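Side-chain contacts in glycine betaine/carnitine/choline ABC transporter (Staphylococcus aureus subsp. aureus Mu50, PDB 3O66), which probably serves as the extracellular substrate-binding component of an ABC importer for glycine betaine, carnitine or choline: residues L28-E33 with V269-F274; G77-A82 with I92-G97; G246-S249 with R255-Y258. All coordinates share one frame; numbering follows the deposited sequence. Where two conformers were deposited one is given.

Contact 1 of 3, residues L28-E33 with V269-F274; sequences LRLLIE and VVAEEF
L30, on helix 19-35, meets A271 and E272 of helix 267-277 through a single methyl group. Its CD1 presses against E272 CB at 3.7 Å and lies 3.8 Å from E272 N, while A271 CB is a looser neighbour at 4.3 Å from L30 CD1. The leucine is set for this: CG lies beside the backbone N (chi1 -67°), and the branch reaches across the gap to meet the glutamate side chain at about a right angle. Alanine suits the facing position because its short side chain lets the two helices come close; the same residue also rests on H26 and M27, one turn back along helix 19-35.

Beyond this small apolar patch the contact is polar and looser. E272 sends its extended chain past the leucine; two conformers of it were deposited, consistent with a loosely held carboxylate. R29 pairs along its own helix with E33, one turn on, where NH1 forms a salt bridge with E33 OE2 at 3.1 Å, the hydrogen bond within it being weak at 132°. Its NE bonds to H26, and L30 CG lies over one face of the guanidinium, off its centre. Between residues 28-33 and 269-274 the join is therefore van der Waals contact only, with the charge of R29 met by a partner on its own helix.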
# COMPACT_ATOMS: atom_id res chain seq x y z
N LEU A 28 1.00 5.27 -14.04
CA LEU A 28 2.28 5.04 -14.75
C LEU A 28 2.05 4.95 -16.24
O LEU A 28 2.82 5.51 -17.02
CB LEU A 28 2.98 3.76 -14.25
CG LEU A 28 3.59 3.85 -12.86
CD1 LEU A 28 4.04 2.46 -12.41
CD2 LEU A 28 4.77 4.82 -12.82
N ARG A 29 0.97 4.28 -16.65
CA ARG A 29 0.70 4.10 -18.09
C ARG A 29 0.51 5.48 -18.75
O ARG A 29 1.09 5.77 -19.83
CB ARG A 29 -0.54 3.21 -18.32
CG ARG A 29 -1.00 3.18 -19.78
CD ARG A 29 -2.29 2.36 -19.93
NE ARG A 29 -3.45 2.99 -19.27
CZ ARG A 29 -4.22 3.92 -19.83
NH1 ARG A 29 -3.99 4.34 -21.07
NH2 ARG A 29 -5.25 4.41 -19.16
N LEU A 30 -0.32 6.30 -18.12
CA LEU A 30 -0.63 7.62 -18.66
C LEU A 30 0.56 8.55 -18.60
O LEU A 30 0.75 9.37 -19.50
CB LEU A 30 -1.88 8.23 -17.98
CG LEU A 30 -3.22 7.53 -18.25
CD1 LEU A 30 -4.24 7.90 -17.16
CD2 LEU A 30 -3.81 7.84 -19.68
N LEU A 31 1.36 8.43 -17.55
CA LEU A 31 2.50 9.32 -17.39
C LEU A 31 3.56 8.96 -18.43
O LEU A 31 4.17 9.86 -19.01
CB LEU A 31 3.05 9.21 -15.97
CG LEU A 31 4.16 10.17 -15.59
CD1 LEU A 31 3.78 11.63 -15.80
CD2 LEU A 31 4.55 9.90 -14.12
N ILE A 32 3.76 7.67 -18.68
CA ILE A 32 4.70 7.23 -19.73
C ILE A 32 4.22 7.70 -21.10
O ILE A 32 5.00 8.24 -21.90
CB ILE A 32 4.94 5.72 -19.69
CG1 ILE A 32 5.72 5.37 -18.40
CG2 ILE A 32 5.65 5.23 -20.96
CD1 ILE A 32 5.61 3.91 -18.00
N GLU A 33 2.93 7.51 -21.39
CA GLU A 33 2.39 8.06 -22.65
C GLU A 33 2.69 9.55 -22.75
O GLU A 33 3.08 10.04 -23.83
CB GLU A 33 0.89 7.80 -22.79
CG GLU A 33 0.56 6.34 -23.02
CD GLU A 33 -0.94 6.07 -23.15
OE1 GLU A 33 -1.66 6.93 -23.72
OE2 GLU A 33 -1.39 4.99 -22.69
N VAL A 269 -9.64 6.75 -14.83
CA VAL A 269 -10.13 8.11 -14.71
C VAL A 269 -9.56 8.79 -13.48
O VAL A 269 -9.16 9.95 -13.52
CB VAL A 269 -11.69 8.15 -14.72
CG1 VAL A 269 -12.22 9.56 -14.44
CG2 VAL A 269 -12.22 7.66 -16.04
N VAL A 270 -9.52 8.06 -12.35
CA VAL A 270 -8.95 8.63 -11.13
C VAL A 270 -7.46 8.98 -11.36
O VAL A 270 -6.98 10.07 -10.95
CB VAL A 270 -9.07 7.61 -9.96
CG1 VAL A 270 -8.32 8.12 -8.67
CG2 VAL A 270 -10.56 7.26 -9.68
N ALA A 271 -6.74 8.07 -12.01
CA ALA A 271 -5.31 8.29 -12.30
C ALA A 271 -5.11 9.55 -13.16
O ALA A 271 -4.26 10.38 -12.86
CB ALA A 271 -4.66 7.03 -13.01
N GLU A 272 -5.92 9.70 -14.21
CA GLU A 272 -5.77 10.84 -15.11
C GLU A 272 -6.13 12.16 -14.46
O GLU A 272 -5.44 13.15 -14.67
CB GLU A 272 -6.55 10.64 -16.40
CG GLU A 272 -6.14 11.62 -17.51
CD GLU A 272 -6.72 11.24 -18.88
OE1 GLU A 272 -7.87 10.73 -18.92
OE2 GLU A 272 -6.03 11.45 -19.91
N GLU A 273 -7.20 12.18 -13.66
CA GLU A 273 -7.58 13.40 -12.96
C GLU A 273 -6.47 13.88 -12.00
O GLU A 273 -6.17 15.10 -11.95
CB GLU A 273 -8.94 13.24 -12.26
CG GLU A 273 -10.07 13.06 -13.25
CD GLU A 273 -11.47 12.98 -12.63
OE1 GLU A 273 -11.61 12.84 -11.38
OE2 GLU A 273 -12.43 13.04 -13.42
N PHE A 274 -5.87 12.93 -11.29
CA PHE A 274 -4.74 13.21 -10.40
C PHE A 274 -3.56 13.78 -11.21
O PHE A 274 -2.98 14.80 -10.83
CB PHE A 274 -4.33 11.94 -9.65
CG PHE A 274 -3.22 12.15 -8.65
CD1 PHE A 274 -3.49 12.76 -7.43
CD2 PHE A 274 -1.94 11.72 -8.94
CE1 PHE A 274 -2.48 12.96 -6.47
CE2 PHE A 274 -0.88 11.90 -7.99
CZ PHE A 274 -1.17 12.53 -6.75

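Contact 2 of 3, residues G77-A82 with I92-G97; sequences GALKEA and IATQQG
L79 meets G97 and T94 by van der Waals contact, one side chain laid against the backbone of helix 87-102. Its CD2 methyl sits 3.5 Å from G97 C and 3.6 Å from G97 O. The CD1 methyl turns toward the preceding turn of the helix, 3.8 Å from T94 O and 3.9 Å from G97 CA. Glycine suits position 97 because it bares the helix backbone just where the leucine lands. With CG beside its own backbone N (chi1 -69°) and the chain then extended, L79 spreads its two methyls along the helix; F98 and F102 of that helix also touch it.

The loop carrying L79 leaves helix 71-76 at G77, in the lobe whose sheet has the 2-1-3-5-4 strand order of type II periplasmic binding proteins. The contact lays the connection between helices 71-76 and 87-102 against the latter.

Hydrogen bonds inside the two segments are internal to each. A type I turn from G77 to K80, closed by K80 N to G77 O at 3.0 Å, places L79 at its third position. On the helix, T94 OG1 bonds to A90 O, keeping its polar branch occupied while CG2 lies at the margin of the leucine. K101, one turn beyond G97, reaches back from the same helix to bond L79 O through NZ. The ionic item is a long, weak pair between K101 NZ and E81 OE2.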
# COMPACT_ATOMS: atom_id res chain seq x y z
N GLY A 77 8.98 -12.16 0.99
CA GLY A 77 8.43 -13.01 -0.05
C GLY A 77 9.51 -13.27 -1.08
O GLY A 77 10.34 -14.15 -0.91
N ALA A 78 9.50 -12.48 -2.15
CA ALA A 78 10.40 -12.71 -3.28
C ALA A 78 11.88 -12.80 -2.86
O ALA A 78 12.61 -13.69 -3.31
CB ALA A 78 10.20 -11.62 -4.33
N LEU A 79 12.32 -11.90 -1.97
CA LEU A 79 13.72 -11.88 -1.55
C LEU A 79 14.07 -12.96 -0.54
O LEU A 79 15.25 -13.26 -0.35
CB LEU A 79 14.11 -10.50 -1.02
CG LEU A 79 14.15 -9.41 -2.08
CD1 LEU A 79 14.56 -8.09 -1.45
CD2 LEU A 79 15.14 -9.82 -3.22
N LYS A 80 13.06 -13.55 0.11
CA LYS A 80 13.27 -14.66 1.07
C LYS A 80 14.12 -14.25 2.28
O LYS A 80 14.84 -15.09 2.83
CB LYS A 80 13.95 -15.86 0.38
CG LYS A 80 13.07 -16.76 -0.49
CD LYS A 80 13.94 -17.62 -1.41
CE LYS A 80 13.56 -19.11 -1.37
NZ LYS A 80 12.66 -19.52 -2.49
N GLU A 81 14.05 -12.98 2.68
CA GLU A 81 14.91 -12.47 3.77
C GLU A 81 14.09 -12.33 5.05
O GLU A 81 12.87 -12.45 5.03
CB GLU A 81 15.55 -11.11 3.40
CG GLU A 81 16.47 -11.12 2.15
CD GLU A 81 17.81 -11.84 2.37
OE1 GLU A 81 18.09 -12.34 3.49
OE2 GLU A 81 18.61 -11.92 1.41
N ALA A 82 14.78 -12.09 6.16
CA ALA A 82 14.12 -11.81 7.43
C ALA A 82 13.47 -10.41 7.39
O ALA A 82 13.97 -9.51 6.73
CB ALA A 82 15.14 -11.91 8.56
N ILE A 92 16.29 -0.01 2.20
CA ILE A 92 17.63 -0.27 1.67
C ILE A 92 17.84 -1.77 1.36
O ILE A 92 18.35 -2.13 0.29
CB ILE A 92 18.73 0.26 2.63
CG1 ILE A 92 18.76 1.80 2.61
CG2 ILE A 92 20.13 -0.32 2.25
CD1 ILE A 92 19.51 2.45 3.79
N ALA A 93 17.46 -2.63 2.30
CA ALA A 93 17.57 -4.09 2.10
C ALA A 93 16.73 -4.53 0.90
O ALA A 93 17.15 -5.38 0.13
CB ALA A 93 17.14 -4.86 3.34
N THR A 94 15.53 -3.98 0.75
CA THR A 94 14.68 -4.31 -0.40
C THR A 94 15.29 -3.87 -1.74
O THR A 94 15.28 -4.61 -2.73
CB THR A 94 13.25 -3.73 -0.21
OG1 THR A 94 12.76 -4.15 1.06
CG2 THR A 94 12.30 -4.27 -1.29
N GLN A 95 15.80 -2.65 -1.79
CA GLN A 95 16.35 -2.13 -3.05
C GLN A 95 17.63 -2.87 -3.47
O GLN A 95 17.80 -3.18 -4.65
CB GLN A 95 16.58 -0.61 -2.93
CG GLN A 95 15.27 0.14 -2.83
CD GLN A 95 15.41 1.61 -2.50
OE1 GLN A 95 16.38 2.03 -1.86
NE2 GLN A 95 14.42 2.41 -2.93
N GLN A 96 18.48 -3.18 -2.49
CA GLN A 96 19.75 -3.88 -2.73
C GLN A 96 19.43 -5.30 -3.24
O GLN A 96 19.98 -5.75 -4.24
CB GLN A 96 20.58 -3.94 -1.43
CG GLN A 96 21.27 -2.61 -1.04
CD GLN A 96 22.04 -2.68 0.30
OE1 GLN A 96 21.78 -3.55 1.16
NE2 GLN A 96 22.98 -1.74 0.50
N GLY A 97 18.48 -5.96 -2.58
CA GLY A 97 18.04 -7.30 -2.96
C GLY A 97 17.46 -7.39 -4.36
O GLY A 97 17.82 -8.29 -5.12

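Contact 3 of 3, residues G246-S249 with R255-Y258; sequences GKIS and RLNY
Rotation about the first side-chain bond decides how I248 and L256 meet. In I248 the CG1 branch lies beside the backbone N (chi1 -47°), which places CG2 opposite that nitrogen and aims it at helix 250-261. L256 has CG beside its own N (chi1 -69°), and its outer branch then reaches CD1 toward the loop. The result is a methyl-to-methyl contact, I248 CG2 to L256 CD1 at 4.1 Å, with the two side chains crossing at about a right angle. This is ordinary van der Waals spacing, and each residue has a second branch to spend on other neighbours. F274 of helix 267-277 touches both of them, V270 adds to the cover of L256, and M27 and F112 lie against I248. A branched aliphatic residue suits each place because it must fill space in several directions within a buried core.

A polar fringe runs beside this core. S249 is the N-cap of helix 250-261, and its OG accepts a hydrogen bond from E252 N, answering one of the amides that a helix start otherwise leaves without an acceptor. R255, in the second turn of the helix and three residues after E252, brings its guanidinium toward the same serine, but S249 OG stays 4.4 Å from R255 NH1 and approaches obliquely, too far for a bond. The arginine instead pairs its NH1 with E252 OE1 in a salt bridge. Both S249 and R255 touch a crystal neighbour, so their exact placing may owe something to the lattice. The chemistry thus splits in two: dispersion between methyls helps to seat the loop, which backbone bonds to S109 and Y110 also hold, while E252, through its amide and its carboxylate, engages both the capping serine and the arginine.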
# COMPACT_ATOMS: atom_id res chain seq x y z
N GLY A 246 7.40 10.10 -3.72
CA GLY A 246 6.91 11.04 -2.71
C GLY A 246 5.60 11.77 -3.00
O GLY A 246 5.10 12.50 -2.14
N LYS A 247 5.01 11.58 -4.18
CA LYS A 247 3.82 12.36 -4.58
C LYS A 247 2.44 11.89 -4.09
O LYS A 247 1.39 12.55 -4.34
CB LYS A 247 3.79 12.60 -6.09
CG LYS A 247 5.11 13.05 -6.71
CD LYS A 247 5.59 14.47 -6.30
CE LYS A 247 7.11 14.64 -6.54
NZ LYS A 247 7.43 14.74 -8.04
N ILE A 248 2.40 10.75 -3.41
CA ILE A 248 1.16 10.23 -2.88
C ILE A 248 1.32 9.90 -1.41
O ILE A 248 1.89 8.84 -1.06
CB ILE A 248 0.66 8.98 -3.67
CG1 ILE A 248 0.72 9.24 -5.19
CG2 ILE A 248 -0.76 8.61 -3.24
CD1 ILE A 248 0.26 8.07 -6.04
N SER A 249 0.86 10.80 -0.54
CA SER A 249 0.90 10.51 0.90
C SER A 249 -0.08 9.40 1.22
O SER A 249 -0.90 9.07 0.38
CB SER A 249 0.55 11.74 1.72
OG SER A 249 -0.78 12.18 1.48
N ARG A 255 -7.76 8.96 -0.21
CA ARG A 255 -8.66 9.76 -1.04
C ARG A 255 -8.82 9.21 -2.45
O ARG A 255 -9.93 9.20 -2.99
CB ARG A 255 -8.24 11.26 -1.12
CG ARG A 255 -8.61 12.08 0.13
CD ARG A 255 -8.24 13.58 -0.05
NE ARG A 255 -6.79 13.77 0.01
CZ ARG A 255 -6.08 13.90 1.14
NH1 ARG A 255 -4.77 14.06 1.07
NH2 ARG A 255 -6.68 13.84 2.33
N LEU A 256 -7.72 8.78 -3.06
CA LEU A 256 -7.78 8.24 -4.41
C LEU A 256 -8.55 6.94 -4.39
O LEU A 256 -9.40 6.70 -5.25
CB LEU A 256 -6.35 8.01 -4.96
CG LEU A 256 -5.59 9.31 -5.24
CD1 LEU A 256 -4.12 8.96 -5.55
CD2 LEU A 256 -6.25 10.16 -6.37
N ASN A 257 -8.28 6.08 -3.41
CA ASN A 257 -9.04 4.82 -3.31
C ASN A 257 -10.54 5.09 -3.16
O ASN A 257 -11.37 4.36 -3.71
CB ASN A 257 -8.55 3.96 -2.17
CG ASN A 257 -7.34 3.14 -2.55
OD1 ASN A 257 -7.19 2.71 -3.72
ND2 ASN A 257 -6.44 2.95 -1.59
N TYR A 258 -10.88 6.14 -2.43
CA TYR A 258 -12.29 6.49 -2.20
C TYR A 258 -12.95 6.85 -3.53
O TYR A 258 -14.13 6.50 -3.78
CB TYR A 258 -12.38 7.66 -1.20
CG TYR A 258 -13.77 8.22 -0.94
CD1 TYR A 258 -14.87 7.39 -0.76
CD2 TYR A 258 -13.95 9.60 -0.79
CE1 TYR A 258 -16.15 7.91 -0.50
CE2 TYR A 258 -15.20 10.13 -0.52
CZ TYR A 258 -16.30 9.29 -0.37
OH TYR A 258 -17.52 9.84 -0.11

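How the contacts relate
Starting from the N terminus, helix 19-35 supplies the first half of contact 1, whose other half comes 236 residues later on helix 267-277, so it closes a loop holding most of the chain. Nested within are contact 2, a short loop bringing 77-82 back onto helix 87-102, and contact 3, which seats 246-249 on the helix that follows it. These two lie in series, on opposite sides of the chain's centre. Contacts 1 and 3 touch: F274 CZ, 3.5 Å from K247 O, ties helix 267-277 to the loop, and V270 CG1, 3.7 Å from L256 CD2, ties it to helix 250-261. Contact 2 stands apart, its nearest atoms about 10 Å from contact 3 and about 14 Å from contact 1.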